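Local coordinates for PA0821 (PDB 7DRG), which probably acts as the immunity protein (antitoxin) that neutralises a putative VRR-NUC nuclease effector of the Pseudomonas aeruginosa type VI secretion system, at residues 33-47 with 173-187. Residues are numbered along the deposited sequence; the frame is centred on the assembly and turned at random.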
ATOM      1  N   TYR B  33      -6.302   7.556 -18.708  1.00 30.05           N
ATOM      2  CA  TYR B  33      -5.207   6.868 -19.384  1.00 24.91           C
ATOM      3  C   TYR B  33      -4.724   5.754 -18.471  1.00 27.25           C
ATOM      4  O   TYR B  33      -5.056   5.716 -17.285  1.00 25.60           O
ATOM      5  CB  TYR B  33      -4.058   7.825 -19.752  1.00 29.37           C
ATOM      6  CG  TYR B  33      -3.211   8.299 -18.585  1.00 27.44           C
ATOM      7  CD1 TYR B  33      -3.617   9.369 -17.796  1.00 25.55           C
ATOM      8  CD2 TYR B  33      -2.001   7.683 -18.273  1.00 26.52           C
ATOM      9  CE1 TYR B  33      -2.846   9.813 -16.732  1.00 27.61           C
ATOM     10  CE2 TYR B  33      -1.223   8.118 -17.203  1.00 25.62           C
ATOM     11  CZ  TYR B  33      -1.657   9.185 -16.431  1.00 28.00           C
ATOM     12  OH  TYR B  33      -0.909   9.635 -15.361  1.00 27.36           O
ATOM     13  N   ILE B  34      -3.943   4.835 -19.033  1.00 23.40           N
ATOM     14  CA  ILE B  34      -3.377   3.730 -18.266  1.00 23.10           C
ATOM     15  C   ILE B  34      -2.036   4.194 -17.705  1.00 21.87           C
ATOM     16  O   ILE B  34      -1.085   4.421 -18.456  1.00 22.05           O
ATOM     17  CB  ILE B  34      -3.212   2.471 -19.123  1.00 24.67           C
ATOM     18  CG1 ILE B  34      -4.559   2.049 -19.719  1.00 27.80           C
ATOM     19  CG2 ILE B  34      -2.589   1.352 -18.294  1.00 23.45           C
ATOM     20  CD1 ILE B  34      -4.451   0.907 -20.719  1.00 31.20           C
ATOM     21  N   GLY B  35      -1.955   4.333 -16.380  1.00 21.85           N
ATOM     22  CA  GLY B  35      -0.740   4.840 -15.770  1.00 19.37           C
ATOM     23  C   GLY B  35       0.337   3.798 -15.540  1.00 19.03           C
ATOM     24  O   GLY B  35       1.525   4.131 -15.507  1.00 20.05           O
ATOM     25  N   ALA B  36      -0.073   2.550 -15.341  1.00 18.88           N
ATOM     26  CA  ALA B  36       0.894   1.484 -15.034  1.00 19.00           C
ATOM     27  C   ALA B  36       0.360   0.130 -15.489  1.00 23.40           C
ATOM     28  O   ALA B  36      -0.794  -0.092 -15.368  1.00 21.72           O
ATOM     29  CB  ALA B  36       1.185   1.473 -13.553  1.00 18.53           C
ATOM     30  N   VAL B  37       1.240  -0.732 -15.981  1.00 17.42           N
ATOM     31  CA  VAL B  37       0.792  -2.092 -16.360  1.00 19.66           C
ATOM     32  C   VAL B  37       1.841  -3.082 -15.871  1.00 17.76           C
ATOM     33  O   VAL B  37       2.987  -2.860 -16.080  1.00 17.99           O
ATOM     34  CB  VAL B  37       0.477  -2.246 -17.854  1.00 25.87           C
ATOM     35  CG1 VAL B  37       1.651  -1.889 -18.720  1.00 26.75           C
ATOM     36  CG2 VAL B  37      -0.023  -3.644 -18.175  1.00 28.38           C
ATOM     37  N   LEU B  38       1.384  -4.107 -15.178  1.00 18.74           N
ATOM     38  CA  LEU B  38       2.275  -5.150 -14.650  1.00 16.00           C
ATOM     39  C   LEU B  38       2.699  -6.051 -15.807  1.00 17.53           C
ATOM     40  O   LEU B  38       1.861  -6.529 -16.517  1.00 19.65           O
ATOM     41  CB  LEU B  38       1.560  -5.936 -13.549  1.00 18.80           C
ATOM     42  CG  LEU B  38       2.416  -6.924 -12.764  1.00 23.99           C
ATOM     43  CD1 LEU B  38       3.602  -6.270 -12.084  1.00 21.81           C
ATOM     44  CD2 LEU B  38       1.582  -7.700 -11.775  1.00 28.43           C
ATOM     45  N   CYS B  39       3.996  -6.238 -15.941  1.00 17.41           N
ATOM     46  CA  CYS B  39       4.502  -7.046 -17.039  1.00 16.30           C
ATOM     47  C   CYS B  39       5.777  -7.755 -16.592  1.00 15.70           C
ATOM     48  O   CYS B  39       6.219  -7.631 -15.444  1.00 17.57           O
ATOM     49  CB  CYS B  39       4.731  -6.174 -18.278  1.00 18.55           C
ATOM     50  SG  CYS B  39       5.950  -4.877 -17.996  1.00 21.64           S
ATOM     51  N   LEU B  40       6.350  -8.530 -17.508  1.00 15.57           N
ATOM     52  CA  LEU B  40       7.631  -9.191 -17.291  1.00 14.09           C
ATOM     53  C   LEU B  40       8.698  -8.370 -18.009  1.00 14.74           C
ATOM     54  O   LEU B  40       8.751  -8.357 -19.242  1.00 17.74           O
ATOM     55  CB  LEU B  40       7.580 -10.621 -17.813  1.00 17.38           C
ATOM     56  CG  LEU B  40       8.887 -11.408 -17.844  1.00 17.64           C
ATOM     57  CD1 LEU B  40       9.555 -11.400 -16.483  1.00 19.43           C
ATOM     58  CD2 LEU B  40       8.586 -12.837 -18.299  1.00 20.48           C
ATOM     59  N   ARG B  41       9.551  -7.701 -17.238  1.00 14.34           N
ATOM     60  CA  ARG B  41      10.513  -6.750 -17.777  1.00 14.55           C
ATOM     61  C   ARG B  41      11.935  -7.187 -17.466  1.00 14.94           C
ATOM     62  O   ARG B  41      12.222  -7.675 -16.365  1.00 15.51           O
ATOM     63  CB  ARG B  41      10.275  -5.349 -17.207  1.00 15.43           C
ATOM     64  CG  ARG B  41      11.101  -4.249 -17.870  1.00 15.23           C
ATOM     65  CD  ARG B  41      10.630  -2.864 -17.390  1.00 15.70           C
ATOM     66  NE  ARG B  41      11.044  -2.569 -16.020  1.00 18.10           N
ATOM     67  CZ  ARG B  41      10.541  -1.549 -15.321  1.00 22.25           C
ATOM     68  NH1 ARG B  41       9.613  -0.786 -15.871  1.00 24.12           N
ATOM     69  NH2 ARG B  41      10.959  -1.297 -14.090  1.00 22.07           N
ATOM     70  N   GLY B  42      12.818  -6.999 -18.440  1.00 15.25           N
ATOM     71  CA  GLY B  42      14.242  -7.230 -18.256  1.00 16.17           C
ATOM     72  C   GLY B  42      15.004  -5.932 -18.426  1.00 13.35           C
ATOM     73  O   GLY B  42      14.654  -5.106 -19.272  1.00 15.02           O
ATOM     74  N   THR B  43      16.041  -5.759 -17.611  1.00 14.08           N
ATOM     75  CA  THR B  43      16.859  -4.551 -17.581  1.00 15.96           C
ATOM     76  C   THR B  43      18.325  -4.952 -17.658  1.00 16.56           C
ATOM     77  O   THR B  43      18.789  -5.758 -16.844  1.00 16.02           O
ATOM     78  CB  THR B  43      16.604  -3.770 -16.292  1.00 17.65           C
ATOM     79  OG1 THR B  43      15.215  -3.432 -16.200  1.00 18.16           O
ATOM     80  CG2 THR B  43      17.448  -2.517 -16.241  1.00 21.90           C
ATOM     81  N   LEU B  44      19.046  -4.403 -18.637  1.00 16.12           N
ATOM     82  CA  LEU B  44      20.455  -4.722 -18.851  1.00 15.55           C
ATOM     83  C   LEU B  44      21.247  -3.424 -18.887  1.00 15.38           C
ATOM     84  O   LEU B  44      20.937  -2.534 -19.682  1.00 18.88           O
ATOM     85  CB  LEU B  44      20.653  -5.505 -20.154  1.00 16.90           C
ATOM     86  CG  LEU B  44      19.972  -6.871 -20.255  1.00 20.14           C
ATOM     87  CD1 LEU B  44      20.175  -7.456 -21.642  1.00 23.78           C
ATOM     88  CD2 LEU B  44      20.523  -7.805 -19.204  1.00 21.72           C
ATOM     89  N   TYR B  45      22.248  -3.313 -18.017  1.00 14.80           N
ATOM     90  CA  TYR B  45      23.162  -2.176 -18.007  1.00 16.24           C
ATOM     91  C   TYR B  45      24.440  -2.589 -18.731  1.00 18.69           C
ATOM     92  O   TYR B  45      25.086  -3.559 -18.326  1.00 18.01           O
ATOM     93  CB  TYR B  45      23.484  -1.743 -16.576  1.00 18.47           C
ATOM     94  CG  TYR B  45      22.306  -1.354 -15.694  1.00 15.83           C
ATOM     95  CD1 TYR B  45      21.533  -2.322 -15.061  1.00 17.15           C
ATOM     96  CD2 TYR B  45      22.012  -0.011 -15.450  1.00 16.19           C
ATOM     97  CE1 TYR B  45      20.477  -1.967 -14.219  1.00 18.06           C
ATOM     98  CE2 TYR B  45      20.964   0.352 -14.620  1.00 17.26           C
ATOM     99  CZ  TYR B  45      20.205  -0.629 -14.011  1.00 18.11           C
ATOM    100  OH  TYR B  45      19.167  -0.256 -13.179  1.00 19.36           O
ATOM    101  N   PHE B  46      24.821  -1.849 -19.777  1.00 16.64           N
ATOM    102  CA  PHE B  46      25.919  -2.286 -20.637  1.00 17.44           C
ATOM    103  C   PHE B  46      26.719  -1.079 -21.100  1.00 15.92           C
ATOM    104  O   PHE B  46      26.269   0.063 -21.001  1.00 18.17           O
ATOM    105  CB  PHE B  46      25.408  -3.081 -21.849  1.00 19.68           C
ATOM    106  CG  PHE B  46      24.603  -2.254 -22.817  1.00 18.62           C
ATOM    107  CD1 PHE B  46      23.266  -1.979 -22.572  1.00 19.94           C
ATOM    108  CD2 PHE B  46      25.178  -1.753 -23.976  1.00 18.76           C
ATOM    109  CE1 PHE B  46      22.525  -1.207 -23.454  1.00 19.12           C
ATOM    110  CE2 PHE B  46      24.438  -0.986 -24.864  1.00 21.67           C
ATOM    111  CZ  PHE B  46      23.105  -0.715 -24.601  1.00 20.97           C
ATOM    112  N   LYS B  47      27.905  -1.338 -21.652  1.00 17.94           N
ATOM    113  CA  LYS B  47      28.779  -0.254 -22.088  1.00 18.17           C
ATOM    114  C   LYS B  47      29.014  -0.307 -23.594  1.00 19.77           C
ATOM    115  O   LYS B  47      28.604  -1.242 -24.288  1.00 19.10           O
ATOM    116  CB  LYS B  47      30.111  -0.284 -21.326  1.00 24.27           C
ATOM    117  CG  LYS B  47      29.926  -0.049 -19.830  1.00 23.71           C
ATOM    118  CD  LYS B  47      31.241   0.167 -19.102  1.00 24.78           C
ATOM    119  CE  LYS B  47      31.013   0.343 -17.614  1.00 30.41           C
ATOM    120  NZ  LYS B  47      32.289   0.649 -16.901  1.00 36.41           N
ATOM    121  N   LEU B 173      25.441  -8.227 -25.650  1.00 19.34           N
ATOM    122  CA  LEU B 173      25.776  -6.925 -25.101  1.00 16.60           C
ATOM    123  C   LEU B 173      26.824  -6.995 -24.004  1.00 19.39           C
ATOM    124  O   LEU B 173      27.351  -5.943 -23.613  1.00 22.87           O
ATOM    125  CB  LEU B 173      24.512  -6.242 -24.554  1.00 17.75           C
ATOM    126  CG  LEU B 173      23.416  -5.995 -25.597  1.00 18.92           C
ATOM    127  CD1 LEU B 173      22.165  -5.427 -24.937  1.00 19.71           C
ATOM    128  CD2 LEU B 173      23.915  -5.052 -26.689  1.00 20.49           C
ATOM    129  N   GLU B 174      27.137  -8.196 -23.507  1.00 19.96           N
ATOM    130  CA  GLU B 174      28.053  -8.425 -22.391  1.00 22.31           C
ATOM    131  C   GLU B 174      27.835  -7.388 -21.279  1.00 21.89           C
ATOM    132  O   GLU B 174      28.729  -6.594 -20.979  1.00 21.91           O
ATOM    133  CB  GLU B 174      29.504  -8.436 -22.860  1.00 28.32           C
ATOM    134  CG  GLU B 174      29.736  -9.481 -23.959  1.00 36.31           C
ATOM    135  CD  GLU B 174      31.156 -10.020 -23.993  1.00 52.84           C
ATOM    136  OE1 GLU B 174      32.098  -9.207 -24.103  1.00 58.05           O
ATOM    137  OE2 GLU B 174      31.321 -11.263 -23.912  1.00 49.23           O
ATOM    138  N   PRO B 175      26.657  -7.385 -20.658  1.00 20.02           N
ATOM    139  CA  PRO B 175      26.302  -6.312 -19.723  1.00 19.34           C
ATOM    140  C   PRO B 175      27.109  -6.378 -18.439  1.00 20.40           C
ATOM    141  O   PRO B 175      27.691  -7.405 -18.080  1.00 23.14           O
ATOM    142  CB  PRO B 175      24.813  -6.563 -19.439  1.00 19.10           C
ATOM    143  CG  PRO B 175      24.360  -7.532 -20.506  1.00 19.77           C
ATOM    144  CD  PRO B 175      25.563  -8.357 -20.820  1.00 19.24           C
ATOM    145  N   GLU B 176      27.110  -5.250 -17.724  1.00 19.71           N
ATOM    146  CA  GLU B 176      27.751  -5.205 -16.416  1.00 19.89           C
ATOM    147  C   GLU B 176      26.888  -5.878 -15.355  1.00 22.30           C
ATOM    148  O   GLU B 176      27.409  -6.535 -14.447  1.00 21.61           O
ATOM    149  CB  GLU B 176      28.022  -3.752 -16.021  1.00 22.03           C
ATOM    150  CG  GLU B 176      28.673  -2.920 -17.120  1.00 24.03           C
ATOM    151  CD  GLU B 176      30.125  -3.272 -17.339  1.00 30.08           C
ATOM    152  OE1 GLU B 176      30.888  -3.231 -16.350  1.00 33.14           O
ATOM    153  OE2 GLU B 176      30.496  -3.591 -18.499  1.00 31.37           O
ATOM    154  N   GLN B 177      25.574  -5.706 -15.452  1.00 18.77           N
ATOM    155  CA  GLN B 177      24.637  -6.185 -14.450  1.00 17.58           C
ATOM    156  C   GLN B 177      23.244  -6.096 -15.043  1.00 19.20           C
ATOM    157  O   GLN B 177      23.024  -5.434 -16.061  1.00 16.48           O
ATOM    158  CB  GLN B 177      24.716  -5.369 -13.157  1.00 17.67           C
ATOM    159  CG  GLN B 177      24.462  -3.884 -13.377  1.00 19.09           C
ATOM    160  CD  GLN B 177      24.527  -3.085 -12.095  1.00 22.20           C
ATOM    161  OE1 GLN B 177      23.777  -3.346 -11.151  1.00 22.15           O
ATOM    162  NE2 GLN B 177      25.421  -2.094 -12.053  1.00 22.52           N
ATOM    163  N   GLY B 178      22.303  -6.768 -14.397  1.00 17.33           N
ATOM    164  CA  GLY B 178      20.953  -6.778 -14.926  1.00 18.00           C
ATOM    165  C   GLY B 178      20.055  -7.679 -14.112  1.00 15.48           C
ATOM    166  O   GLY B 178      20.500  -8.386 -13.201  1.00 16.94           O
ATOM    167  N   TYR B 179      18.773  -7.646 -14.464  1.00 15.38           N
ATOM    168  CA  TYR B 179      17.756  -8.425 -13.762  1.00 16.56           C
ATOM    169  C   TYR B 179      16.503  -8.461 -14.621  1.00 15.73           C
ATOM    170  O   TYR B 179      16.311  -7.623 -15.507  1.00 15.98           O
ATOM    171  CB  TYR B 179      17.431  -7.844 -12.371  1.00 15.95           C
ATOM    172  CG  TYR B 179      17.365  -6.336 -12.366  1.00 14.96           C
ATOM    173  CD1 TYR B 179      16.207  -5.666 -12.753  1.00 17.68           C
ATOM    174  CD2 TYR B 179      18.474  -5.581 -11.999  1.00 14.54           C
ATOM    175  CE1 TYR B 179      16.164  -4.274 -12.776  1.00 16.50           C
ATOM    176  CE2 TYR B 179      18.440  -4.194 -12.019  1.00 17.05           C
ATOM    177  CZ  TYR B 179      17.288  -3.549 -12.402  1.00 17.86           C
ATOM    178  OH  TYR B 179      17.280  -2.177 -12.419  1.00 18.23           O
ATOM    179  N   ALA B 180      15.634  -9.423 -14.324  1.00 15.02           N
ATOM    180  CA  ALA B 180      14.349  -9.512 -15.002  1.00 13.85           C
ATOM    181  C   ALA B 180      13.326 -10.119 -14.058  1.00 16.39           C
ATOM    182  O   ALA B 180      13.662 -10.943 -13.206  1.00 17.66           O
ATOM    183  CB  ALA B 180      14.421 -10.360 -16.273  1.00 14.25           C
ATOM    184  N   GLY B 181      12.076  -9.709 -14.229  1.00 15.67           N
ATOM    185  CA  GLY B 181      10.993 -10.213 -13.398  1.00 14.23           C
ATOM    186  C   GLY B 181       9.804  -9.278 -13.514  1.00 16.25           C
ATOM    187  O   GLY B 181       9.704  -8.501 -14.457  1.00 17.16           O
ATOM    188  N   HIS B 182       8.917  -9.361 -12.532  1.00 14.99           N
ATOM    189  CA  HIS B 182       7.770  -8.459 -12.517  1.00 15.32           C
ATOM    190  C   HIS B 182       8.185  -7.002 -12.347  1.00 15.82           C
ATOM    191  O   HIS B 182       9.064  -6.670 -11.543  1.00 17.22           O
ATOM    192  CB  HIS B 182       6.816  -8.845 -11.392  1.00 16.18           C
ATOM    193  CG  HIS B 182       6.112 -10.144 -11.616  1.00 17.78           C
ATOM    194  ND1 HIS B 182       6.590 -11.338 -11.123  1.00 19.82           N
ATOM    195  CD2 HIS B 182       4.976 -10.443 -12.289  1.00 21.07           C
ATOM    196  CE1 HIS B 182       5.771 -12.315 -11.468  1.00 23.59           C
ATOM    197  NE2 HIS B 182       4.786 -11.801 -12.181  1.00 20.78           N
ATOM    198  N   ALA B 183       7.531  -6.132 -13.108  1.00 15.99           N
ATOM    199  CA  ALA B 183       7.703  -4.690 -12.981  1.00 14.11           C
ATOM    200  C   ALA B 183       6.480  -4.009 -13.566  1.00 16.30           C
ATOM    201  O   ALA B 183       5.736  -4.595 -14.357  1.00 17.61           O
ATOM    202  CB  ALA B 183       8.966  -4.186 -13.688  1.00 16.19           C
ATOM    203  N   TYR B 184       6.278  -2.760 -13.164  1.00 16.96           N
ATOM    204  CA  TYR B 184       5.275  -1.909 -13.788  1.00 17.38           C
ATOM    205  C   TYR B 184       5.942  -1.022 -14.824  1.00 17.91           C
ATOM    206  O   TYR B 184       6.854  -0.258 -14.492  1.00 20.24           O
ATOM    207  CB  TYR B 184       4.549  -1.035 -12.766  1.00 17.40           C
ATOM    208  CG  TYR B 184       3.516  -1.795 -11.996  1.00 18.29           C
ATOM    209  CD1 TYR B 184       2.262  -2.048 -12.540  1.00 17.50           C
ATOM    210  CD2 TYR B 184       3.805  -2.313 -10.744  1.00 19.67           C
ATOM    211  CE1 TYR B 184       1.321  -2.774 -11.841  1.00 18.80           C
ATOM    212  CE2 TYR B 184       2.863  -3.031 -10.032  1.00 19.73           C
ATOM    213  CZ  TYR B 184       1.630  -3.265 -10.590  1.00 23.29           C
ATOM    214  OH  TYR B 184       0.692  -3.992  -9.896  1.00 26.08           O
ATOM    215  N   ASN B 185       5.485  -1.114 -16.070  1.00 16.48           N
ATOM    216  CA  ASN B 185       5.770  -0.047 -17.021  1.00 18.80           C
ATOM    217  C   ASN B 185       4.857   1.120 -16.689  1.00 20.05           C
ATOM    218  O   ASN B 185       3.663   0.924 -16.462  1.00 19.32           O
ATOM    219  CB  ASN B 185       5.533  -0.498 -18.460  1.00 18.20           C
ATOM    220  CG  ASN B 185       6.632  -1.391 -18.979  1.00 19.88           C
ATOM    221  OD1 ASN B 185       7.750  -1.380 -18.462  1.00 19.73           O
ATOM    222  ND2 ASN B 185       6.329  -2.151 -20.023  1.00 19.00           N
ATOM    223  N   LEU B 186       5.412   2.325 -16.640  1.00 17.32           N
ATOM    224  CA  LEU B 186       4.622   3.519 -16.371  1.00 18.16           C
ATOM    225  C   LEU B 186       4.380   4.285 -17.667  1.00 22.57           C
ATOM    226  O   LEU B 186       4.995   4.022 -18.705  1.00 22.73           O
ATOM    227  CB  LEU B 186       5.320   4.417 -15.347  1.00 17.67           C
ATOM    228  CG  LEU B 186       5.718   3.735 -14.036  1.00 20.52           C
ATOM    229  CD1 LEU B 186       6.310   4.767 -13.076  1.00 24.24           C
ATOM    230  CD2 LEU B 186       4.533   3.023 -13.399  1.00 20.60           C
ATOM    231  N   SER B 187       3.462   5.243 -17.590  1.00 21.04           N
ATOM    232  CA  SER B 187       3.151   6.082 -18.733  1.00 20.69           C
ATOM    233  C   SER B 187       4.426   6.727 -19.277  1.00 23.50           C
ATOM    234  O   SER B 187       5.233   7.247 -18.494  1.00 25.39           O
ATOM    235  CB  SER B 187       2.145   7.161 -18.329  1.00 23.06           C
ATOM    236  OG  SER B 187       2.084   8.165 -19.330  1.00 25.95           O
TER
HETATM  237  O   HOH W   1       9.121   1.080 -13.278  1.00 27.04           O
HETATM  238  O   HOH W   2      28.987  -3.829 -20.740  1.00 26.55           O
HETATM  239  O   HOH W   3      28.922  -3.943 -24.645  1.00 29.85           O
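Ala36 meets Leu186 at the first antiparallel pair of this contact, where a classic beta bulge at Gly35 and Ala36, both facing Ile20, lies on the edge that pairs with strand 19-22. From Val37 with Asn185 to Tyr45 with Gln177, every second residue forms a hydrogen-bonded pair, so one unbroken register spans the corner at Gly181. These bridges make 34-46 the partner of both short strands; the angles between N-to-C directions, 179° to 177-180 and 152° to 182-186, show the change of course.

Leu38 lays CD1 over one face of the Tyr184 ring, 4.0 Å from its centroid, a CH-pi contact. On the other side of the sheet, Cys39 SG lies 3.4 Å from Asn185 ND2, whose hydrogen bonds go to Gly123 O and Ser149 OG. Arg41, bent at chi3 (74°), reaches across the inside of the corner beside Ala183 and Asn185. Ala183 CB lies over one guanidinium face, 3.5 Å from Arg41 CZ. Arg41 NH1 donates to Asn185 OD1 (3.2 Å) in the amide's carbonyl plane. A water accepts from Arg41 NH2 and also lies within hydrogen-bonding distance of Tyr184 O.

Thr43 CB packs 3.6 Å from Tyr179 CE1. Tyr45 offers its ring edge, with Gln177 O and Tyr179 CE2 in its plane, and its OH hydrogen-bonds Tyr179 OH at 2.8 Å. Tyr45 O accepts from Glu176 N (2.7 Å), and the Lys47 chain crosses the Glu176 carboxylate, although its amine makes its salt bridge with Asp142.

Helix 161-173 packs against Leu40, Leu44 and Ala180, helix 191-204 against Tyr184 and Leu186. Strand 144-151 also pairs antiparallel with 34-46, its side chains touching Cys39 and Tyr45; the contact is buried, its centre about 2 Å from that of the chain.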